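Putative bacterial transcription regulation protein (Staphylococcus aureus, PDB 3LUR) probably acts in bacterial transcription regulation, its chain being built as an effector-binding domain of the integron-associated family that would recognise a small molecule. Local coordinates at residues 108-113 and 148-153; 96-101 and 118-123. One frame throughout, in Å; residues are numbered along the deposited sequence. Where two conformers were deposited one is given.

Contact 1. Residues 108-113 and 148-153; sequences KAVQQK and YITEIW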
# COMPACT_ATOMS: atom_id res chain seq x y z
N LYS A 108 -4.08 1.79 13.41
CA LYS A 108 -3.25 1.12 14.42
C LYS A 108 -2.96 -0.35 14.11
O LYS A 108 -1.79 -0.77 14.19
CB LYS A 108 -3.83 1.23 15.82
CG LYS A 108 -2.95 0.54 16.89
CD LYS A 108 -3.23 1.08 18.27
N ALA A 109 -3.99 -1.10 13.77
CA ALA A 109 -3.82 -2.53 13.52
C ALA A 109 -2.91 -2.78 12.32
O ALA A 109 -2.17 -3.75 12.30
CB ALA A 109 -5.15 -3.21 13.33
N VAL A 110 -3.01 -1.93 11.31
CA VAL A 110 -2.20 -2.03 10.10
C VAL A 110 -0.73 -1.73 10.40
O VAL A 110 0.16 -2.44 9.95
CB VAL A 110 -2.70 -1.12 9.01
CG1 VAL A 110 -1.85 -1.31 7.73
CG2 VAL A 110 -4.17 -1.39 8.73
N GLN A 111 -0.50 -0.70 11.19
CA GLN A 111 0.88 -0.37 11.52
C GLN A 111 1.48 -1.43 12.44
O GLN A 111 2.66 -1.80 12.25
CB GLN A 111 0.99 1.05 12.02
CG GLN A 111 0.56 2.04 10.91
CD GLN A 111 0.80 3.49 11.26
OE1 GLN A 111 1.18 3.82 12.39
NE2 GLN A 111 0.60 4.37 10.28
N GLN A 112 0.70 -1.99 13.37
CA GLN A 112 1.18 -3.09 14.22
C GLN A 112 1.56 -4.27 13.36
O GLN A 112 2.64 -4.86 13.52
CB GLN A 112 0.13 -3.54 15.22
CG GLN A 112 0.65 -4.54 16.31
CD GLN A 112 0.68 -6.05 15.91
OE1 GLN A 112 0.10 -6.49 14.87
NE2 GLN A 112 1.32 -6.85 16.76
N LYS A 113 0.67 -4.63 12.44
CA LYS A 113 0.94 -5.78 11.58
C LYS A 113 2.11 -5.53 10.66
O LYS A 113 2.90 -6.44 10.40
CB LYS A 113 -0.28 -6.14 10.75
CG LYS A 113 -0.13 -7.46 9.97
CD LYS A 113 -0.05 -8.68 10.89
CE LYS A 113 0.06 -9.95 10.08
NZ LYS A 113 -0.30 -11.14 10.84
N TYR A 148 -12.01 -5.45 10.96
CA TYR A 148 -11.69 -5.05 9.60
C TYR A 148 -10.39 -5.68 9.13
O TYR A 148 -9.40 -5.75 9.89
CB TYR A 148 -11.62 -3.51 9.46
CG TYR A 148 -11.26 -3.06 8.07
CD1 TYR A 148 -12.24 -2.95 7.07
CD2 TYR A 148 -9.94 -2.82 7.71
CE1 TYR A 148 -11.91 -2.57 5.78
CE2 TYR A 148 -9.61 -2.43 6.43
CZ TYR A 148 -10.59 -2.32 5.45
OH TYR A 148 -10.22 -1.94 4.18
N ILE A 149 -10.38 -6.16 7.90
CA ILE A 149 -9.19 -6.80 7.33
C ILE A 149 -8.52 -5.97 6.26
O ILE A 149 -9.15 -5.59 5.27
CB ILE A 149 -9.51 -8.19 6.75
CG1 ILE A 149 -9.90 -9.14 7.89
CG2 ILE A 149 -8.26 -8.77 5.99
CD1 ILE A 149 -10.54 -10.44 7.42
N THR A 150 -7.23 -5.70 6.47
CA THR A 150 -6.39 -4.99 5.52
C THR A 150 -5.37 -6.02 5.01
O THR A 150 -4.81 -6.78 5.81
CB THR A 150 -5.57 -3.84 6.22
OG1 THR A 150 -6.47 -2.89 6.78
CG2 THR A 150 -4.65 -3.14 5.23
N GLU A 151 -5.13 -6.05 3.72
CA GLU A 151 -4.09 -6.92 3.18
C GLU A 151 -2.80 -6.18 3.08
O GLU A 151 -2.76 -5.01 2.71
CB GLU A 151 -4.47 -7.47 1.81
CG GLU A 151 -5.61 -8.42 1.84
CD GLU A 151 -5.92 -9.02 0.48
OE1 GLU A 151 -5.46 -8.48 -0.55
OE2 GLU A 151 -6.70 -10.00 0.45
N ILE A 152 -1.71 -6.87 3.38
CA ILE A 152 -0.38 -6.29 3.26
C ILE A 152 0.37 -7.15 2.22
O ILE A 152 0.56 -8.36 2.42
CB ILE A 152 0.37 -6.27 4.61
CG1 ILE A 152 -0.23 -5.19 5.52
CG2 ILE A 152 1.89 -5.99 4.39
CD1 ILE A 152 0.27 -5.23 6.98
N TRP A 153 0.80 -6.51 1.16
CA TRP A 153 1.44 -7.20 0.04
C TRP A 153 2.90 -6.83 0.01
O TRP A 153 3.25 -5.69 -0.28
CB TRP A 153 0.79 -6.74 -1.26
CG TRP A 153 -0.59 -7.20 -1.49
CD1 TRP A 153 -1.70 -6.86 -0.77
CD2 TRP A 153 -1.05 -8.00 -2.58
NE1 TRP A 153 -2.82 -7.46 -1.31
CE2 TRP A 153 -2.45 -8.15 -2.44
CE3 TRP A 153 -0.41 -8.62 -3.64
CZ2 TRP A 153 -3.22 -8.92 -3.33
CZ3 TRP A 153 -1.17 -9.36 -4.55
CH2 TRP A 153 -2.56 -9.50 -4.38

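Contact 2. Residues 96-101 and 118-123; sequences KYMVFE and HHYIHQ. With EDO (1,2-ethanediol), chain G.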
# COMPACT_ATOMS: atom_id res chain seq x y z
N LYS A 96 5.94 -11.33 -7.66
CA LYS A 96 5.30 -12.23 -6.72
C LYS A 96 5.28 -11.51 -5.38
O LYS A 96 6.11 -10.61 -5.11
CB LYS A 96 6.04 -13.56 -6.61
CG LYS A 96 5.92 -14.47 -7.83
CD LYS A 96 6.64 -15.80 -7.56
CE LYS A 96 6.48 -16.79 -8.71
NZ LYS A 96 7.28 -18.02 -8.48
N TYR A 97 4.34 -11.90 -4.54
CA TYR A 97 4.14 -11.28 -3.25
C TYR A 97 3.78 -12.29 -2.20
O TYR A 97 3.21 -13.35 -2.51
CB TYR A 97 2.95 -10.29 -3.30
CG TYR A 97 3.15 -9.06 -4.16
CD1 TYR A 97 2.90 -9.08 -5.52
CD2 TYR A 97 3.60 -7.89 -3.60
CE1 TYR A 97 3.11 -7.93 -6.30
CE2 TYR A 97 3.80 -6.77 -4.33
CZ TYR A 97 3.57 -6.77 -5.67
OH TYR A 97 3.80 -5.62 -6.34
N MSE A 98 4.16 -11.97 -0.96
CA MSE A 98 3.61 -12.63 0.20
C MSE A 98 2.51 -11.67 0.65
O MSE A 98 2.75 -10.47 0.79
CB MSE A 98 4.64 -12.82 1.30
CG MSE A 98 5.77 -13.72 0.92
SE MSE A 98 7.07 -13.77 2.39
CE MSE A 98 7.62 -11.92 2.31
N VAL A 99 1.30 -12.19 0.82
CA VAL A 99 0.17 -11.37 1.21
C VAL A 99 -0.32 -11.74 2.60
O VAL A 99 -0.73 -12.89 2.84
CB VAL A 99 -0.98 -11.48 0.22
CG1 VAL A 99 -2.16 -10.52 0.64
CG2 VAL A 99 -0.49 -11.17 -1.17
N PHE A 100 -0.17 -10.80 3.52
CA PHE A 100 -0.54 -10.99 4.92
C PHE A 100 -1.84 -10.27 5.17
O PHE A 100 -2.27 -9.48 4.34
CB PHE A 100 0.53 -10.40 5.85
CG PHE A 100 1.89 -10.96 5.63
CD1 PHE A 100 2.69 -10.46 4.63
CD2 PHE A 100 2.38 -11.97 6.45
CE1 PHE A 100 3.97 -10.97 4.42
CE2 PHE A 100 3.65 -12.49 6.24
CZ PHE A 100 4.45 -12.00 5.24
N GLU A 101 -2.48 -10.58 6.29
CA GLU A 101 -3.70 -9.89 6.71
C GLU A 101 -3.50 -9.25 8.08
O GLU A 101 -2.93 -9.87 9.01
CB GLU A 101 -4.89 -10.84 6.76
CG GLU A 101 -5.42 -11.22 5.38
CD GLU A 101 -6.71 -12.05 5.43
OE1 GLU A 101 -7.05 -12.58 6.51
OE2 GLU A 101 -7.39 -12.14 4.38
N HIS A 118 7.64 -6.69 8.83
CA HIS A 118 9.07 -6.34 8.67
C HIS A 118 9.95 -7.23 9.53
O HIS A 118 10.96 -7.73 9.06
CB HIS A 118 9.37 -4.87 8.99
CG HIS A 118 8.84 -3.90 7.97
ND1 HIS A 118 9.08 -4.05 6.62
CD2 HIS A 118 8.13 -2.76 8.11
CE1 HIS A 118 8.49 -3.05 5.97
NE2 HIS A 118 7.91 -2.26 6.85
N HIS A 119 9.54 -7.48 10.77
CA HIS A 119 10.30 -8.34 11.65
C HIS A 119 10.40 -9.76 11.09
O HIS A 119 11.46 -10.38 11.11
CB HIS A 119 9.70 -8.37 13.05
CG HIS A 119 10.39 -9.33 13.96
ND1 HIS A 119 11.72 -9.20 14.28
CD2 HIS A 119 9.95 -10.44 14.59
CE1 HIS A 119 12.07 -10.19 15.08
NE2 HIS A 119 11.01 -10.96 15.27
N TYR A 120 9.27 -10.27 10.61
CA TYR A 120 9.21 -11.62 10.05
C TYR A 120 10.14 -11.76 8.85
O TYR A 120 10.91 -12.74 8.74
CB TYR A 120 7.76 -11.96 9.67
CG TYR A 120 7.66 -13.20 8.83
CD1 TYR A 120 7.75 -14.45 9.39
CD2 TYR A 120 7.53 -13.10 7.46
CE1 TYR A 120 7.73 -15.60 8.59
CE2 TYR A 120 7.49 -14.23 6.66
CZ TYR A 120 7.58 -15.47 7.23
OH TYR A 120 7.53 -16.57 6.44
N ILE A 121 10.13 -10.75 8.01
CA ILE A 121 11.02 -10.72 6.82
C ILE A 121 12.47 -10.64 7.22
O ILE A 121 13.32 -11.37 6.69
CB ILE A 121 10.64 -9.56 5.88
CG1 ILE A 121 9.33 -9.87 5.22
CG2 ILE A 121 11.77 -9.28 4.81
CD1 ILE A 121 8.76 -8.72 4.45
N HIS A 122 12.76 -9.77 8.21
CA HIS A 122 14.09 -9.58 8.74
C HIS A 122 14.66 -10.87 9.31
O HIS A 122 15.86 -11.11 9.20
CB HIS A 122 14.04 -8.47 9.79
CG HIS A 122 15.34 -8.09 10.40
ND1 HIS A 122 16.25 -7.27 9.77
CD2 HIS A 122 15.81 -8.27 11.66
CE1 HIS A 122 17.26 -7.02 10.59
NE2 HIS A 122 17.02 -7.62 11.74
N GLN A 123 13.80 -11.74 9.85
CA GLN A 123 14.27 -13.00 10.42
C GLN A 123 14.34 -14.11 9.42
O GLN A 123 15.28 -14.91 9.43
CB GLN A 123 13.30 -13.49 11.49
CG GLN A 123 13.38 -12.84 12.80
CD GLN A 123 12.23 -13.35 13.73
OE1 GLN A 123 11.08 -12.97 13.55
NE2 GLN A 123 12.57 -14.20 14.69
C1 EDO G . 13.01 -4.78 6.53
O1 EDO G . 12.20 -3.68 6.98
C2 EDO G . 12.12 -5.99 6.28
O2 EDO G . 10.97 -5.64 5.48

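Contact 1. Residues 108-113 and 148-153
Val110 and Thr150 meet where the first turns of helix 108-124 pass over strand 149-156, their side chains crossing at about a right angle. CG2 of Val110 does most of the touching: it lies 3.4 Å from Thr150 OG1 and 3.8 Å from Thr150 CB, while Val110 CG1 only grazes Thr150 CG2 at 4.2 Å. On the strand, Thr150 turns its hydroxyl beside its own backbone N (chi1 -61°), and this puts OG1 against the valine methyl in van der Waals contact. Tyr138 of the adjoining strand borders both residues. The helix belongs to the effector-binding fold, in which it packs on an antiparallel sheet closed into a barrel; here the axes of 108-113 and 149-153 are 9.4 Å apart and inclined by 32°.

One turn on from Val110, Lys113 can be followed outward from its root. CB is 3.9 Å from Ile152 CD1, and CG touches the same methyl at 3.8 Å. The chain then bends at chi2 (67°), and its outer part runs along strand 88-103 and the N-terminal loop: the side chain touches Ala102 and Met2, CE passes close to Glu101 O, and NZ makes a weak hydrogen bond to Gly1 O. Ile152 reaches the helix through CD1 alone, and that methyl also sits 4.1 Å from Val110 O.

Contact 2. Residues 96-101 and 118-123
The rings of Phe100 and Tyr120 meet obliquely, their planes at 70° and their centroids 5.9 Å apart. Phe100 CZ leads, lying 4.0 Å from Tyr120 CD2 and equally close to CE2 of that ring. At the edge of the tyrosine ring, near its plane, comes the selenium of Met98, a selenomethionine, so the phenol is met along one side by two residues of strand 88-103. A third flat group, the imidazole of His118, meets the ring of Phe134 with the two planes roughly perpendicular. This is a helix packed on an antiparallel sheet closed into a barrel, in the effector-binding domain: the axes of 118-123 and 96-101 are 12.0 Å apart, with 139° between their N-to-C directions. Backbones so far apart are bridged by long side chains from both sides.

Tyr120 extends toward the strand with CG anti to its backbone N (chi1 168°), while its hydroxyl is hydrogen-bonded to Gln125 farther along the chain. The Met98 chain runs out straight as far as selenium and then bends, which brings CE to 3.9 Å from Ile121 CG1 and 4.0 Å from Ile121 CD1. Met154, on the neighbouring strand, also touches Ile121, and Tyr4 packs on both Met98 and Tyr120.

A 1,2-ethanediol, probably from the crystallisation liquor, rests beside the helix. Its C2 is 3.6 Å from Ile121 CG2, and its O2 lies in the plane of the His118 imidazole, hydrogen-bonded at the ring's edge to ND1 at 2.7 Å.

Contacts 1 and 2 are two stations along the same helix, 108-124, with centres about 12 Å apart. Its early turns meet mainly strand 149-156 and its later ones mainly strand 88-103, two antiparallel neighbours in the barrel sheet, though Lys113 and Ile121 each reach the other strand. Ile152 O and Phe100 N, 2.8 Å apart in a probable backbone hydrogen bond, join the strand of contact 1 to that of contact 2. Side chains link them as well: Trp153 CE3 packs 3.6 Å from Tyr97 CG in an edge-to-face pair, turned from the helix. The ethanediol touches contact 2 at His118 and Ile121; being a probable solvent component, it does not by itself locate an effector pocket.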